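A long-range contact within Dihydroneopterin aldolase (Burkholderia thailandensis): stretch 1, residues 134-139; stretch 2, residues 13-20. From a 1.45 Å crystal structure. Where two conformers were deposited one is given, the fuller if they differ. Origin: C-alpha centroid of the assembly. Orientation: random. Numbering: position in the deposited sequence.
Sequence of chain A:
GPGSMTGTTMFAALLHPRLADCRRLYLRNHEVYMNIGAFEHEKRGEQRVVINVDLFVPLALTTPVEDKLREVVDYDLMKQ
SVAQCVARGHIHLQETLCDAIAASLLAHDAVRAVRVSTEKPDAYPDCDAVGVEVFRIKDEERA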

# COMPACT_ATOMS: atom_id res chain seq x y z
N VAL A 134 14.98 -0.04 -3.49
CA VAL A 134 15.74 0.88 -2.66
C VAL A 134 15.00 2.18 -2.46
O VAL A 134 14.17 2.56 -3.31
CB VAL A 134 17.12 1.23 -3.20
CG1 VAL A 134 17.96 -0.08 -3.34
CG2 VAL A 134 17.07 1.92 -4.51
N PHE A 135 15.27 2.88 -1.38
CA PHE A 135 14.67 4.20 -1.08
C PHE A 135 15.78 5.04 -0.49
O PHE A 135 16.29 4.73 0.60
CB PHE A 135 13.50 4.02 -0.08
CG PHE A 135 12.43 5.12 -0.10
CD1 PHE A 135 12.72 6.42 -0.44
CD2 PHE A 135 11.11 4.80 0.21
CE1 PHE A 135 11.72 7.44 -0.36
CE2 PHE A 135 10.08 5.79 0.22
CZ PHE A 135 10.41 7.11 -0.08
N ARG A 136 16.20 6.02 -1.24
CA ARG A 136 17.33 6.87 -0.89
C ARG A 136 16.86 8.31 -0.68
O ARG A 136 16.20 8.88 -1.54
CB ARG A 136 18.35 6.84 -2.03
CG ARG A 136 19.09 5.49 -2.26
CD ARG A 136 20.01 5.11 -1.10
NE ARG A 136 19.22 4.46 -0.06
CZ ARG A 136 19.50 4.45 1.24
NH1 ARG A 136 20.58 5.05 1.73
NH2 ARG A 136 18.66 3.83 2.06
N ILE A 137 17.25 8.90 0.44
CA ILE A 137 16.90 10.29 0.73
C ILE A 137 18.15 11.09 0.90
O ILE A 137 19.07 10.67 1.62
CB ILE A 137 16.03 10.41 2.03
CG1 ILE A 137 14.74 9.58 1.89
CG2 ILE A 137 15.75 11.87 2.34
CD1 ILE A 137 13.79 9.72 3.09
N LYS A 138 18.24 12.26 0.26
CA LYS A 138 19.40 13.10 0.50
C LYS A 138 19.42 13.70 1.92
O LYS A 138 18.39 14.15 2.40
CB LYS A 138 19.39 14.26 -0.49
CG LYS A 138 19.63 13.79 -1.85
CD LYS A 138 19.80 14.99 -2.78
CE LYS A 138 19.92 14.41 -4.19
NZ LYS A 138 19.75 15.41 -5.21
N ASP A 139 20.59 13.72 2.55
CA ASP A 139 20.77 14.31 3.88
C ASP A 139 20.55 15.84 3.88
O ASP A 139 20.58 16.49 2.83
CB ASP A 139 22.17 14.00 4.42
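Stretch 2 (13-20) ALLHPRLA

What shape does stretch 2 bring to the strand? It forms no regular helix or strand. A type I beta turn runs from Ala13 to His16, closed by His16 N to Ala13 O at 3.1 Å, and Leu19 N then reaches back to His16 O at 3.0 Å. Compact and irregular, the segment meets the end of the strand 134-137 and the loop after it through side chains, with no backbone-to-backbone hydrogen bond between the two; even the CA atoms of Ile137 and Arg18 stay 8.1 Å apart.

Where does the contact begin? Ala13 points its methyl toward the edge of the Phe135 ring, its CB lying 4.5 Å from Phe135 CZ. Leu14 and Leu15, in the middle of the turn, stay out of reach. His16 returns to the strand with a ring face: Ile137 CD1 stands 4.1 Å from the centroid of the His16 ring, only 19° off its normal, a CH-pi contact. The ring is also tethered within its own stretch, since Arg18 N donates to His16 ND1 at 3.1 Å, although His16 is poorly ordered.

How does Arg18 combine apolar and polar contact? Pro17 makes no contact, but Arg18 lays its aliphatic stem on Ile137, with Arg18 CG 3.5 Å from Ile137 CG2. Its guanidinium continues to the backbone beyond the strand, meeting both carbonyls edge-on, where its N-H groups point. Arg18 NH2 donates to Asp139 O at 3.2 Å, and Arg18 NE makes a weak hydrogen bond to Lys138 O at 3.4 Å.

What closes the walk? Leu19 turns toward the strand and touches two of its residues: Leu19 CD1 is 4.1 Å from Phe135 CZ, and Leu19 CG is 4.3 Å from Ile137 CD1. Val134 and Arg136 make no contact, in keeping with the alternation of side chains along a strand. Ala20 is already out of reach.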

# COMPACT_ATOMS: atom_id res chain seq x y z
N ALA A 13 4.34 7.95 2.73
CA ALA A 13 5.69 8.45 2.41
C ALA A 13 5.81 9.97 2.51
O ALA A 13 6.83 10.48 2.99
CB ALA A 13 6.14 7.95 1.02
N LEU A 14 4.79 10.69 2.05
CA LEU A 14 4.79 12.16 2.14
C LEU A 14 4.51 12.66 3.58
O LEU A 14 4.45 13.87 3.83
CB LEU A 14 3.85 12.80 1.10
CG LEU A 14 4.23 12.68 -0.39
CD1 LEU A 14 3.10 13.16 -1.28
CD2 LEU A 14 5.46 13.45 -0.73
N LEU A 15 4.36 11.72 4.51
CA LEU A 15 4.26 12.02 5.94
C LEU A 15 5.64 12.04 6.60
O LEU A 15 5.82 12.67 7.65
CB LEU A 15 3.37 10.98 6.64
CG LEU A 15 1.93 10.79 6.16
CD1 LEU A 15 1.34 9.51 6.74
CD2 LEU A 15 1.07 11.98 6.55
N HIS A 16 6.60 11.33 6.01
CA HIS A 16 7.99 11.34 6.48
C HIS A 16 8.44 12.80 6.58
O HIS A 16 8.16 13.60 5.68
CB HIS A 16 8.88 10.55 5.51
CG HIS A 16 10.28 10.32 6.00
ND1 HIS A 16 11.22 11.33 6.07
CD2 HIS A 16 10.91 9.20 6.43
CE1 HIS A 16 12.36 10.84 6.53
NE2 HIS A 16 12.19 9.55 6.75
N PRO A 17 9.10 13.17 7.70
CA PRO A 17 9.45 14.57 7.98
C PRO A 17 10.36 15.23 6.93
O PRO A 17 10.26 16.44 6.72
CB PRO A 17 10.17 14.49 9.33
CG PRO A 17 10.61 13.07 9.45
CD PRO A 17 9.54 12.27 8.77
N ARG A 18 11.22 14.45 6.29
CA ARG A 18 12.14 14.98 5.29
C ARG A 18 11.45 15.15 3.94
O ARG A 18 12.01 15.72 3.00
CB ARG A 18 13.34 14.04 5.16
CG ARG A 18 14.46 14.54 4.27
CD ARG A 18 14.98 15.90 4.70
NE ARG A 18 16.19 16.26 3.97
CZ ARG A 18 16.55 17.51 3.69
NH1 ARG A 18 15.78 18.51 4.09
NH2 ARG A 18 17.67 17.75 3.02
N LEU A 19 10.23 14.65 3.85
CA LEU A 19 9.49 14.60 2.59
C LEU A 19 8.17 15.37 2.71
O LEU A 19 7.41 15.46 1.75
CB LEU A 19 9.19 13.13 2.23
CG LEU A 19 10.37 12.17 1.99
CD1 LEU A 19 9.87 10.81 1.56
CD2 LEU A 19 11.28 12.75 0.92
N ALA A 20 7.91 15.94 3.88
CA ALA A 20 6.65 16.65 4.10
C ALA A 20 6.50 17.91 3.23
O ALA A 20 5.39 18.40 3.03
CB ALA A 20 6.48 17.00 5.58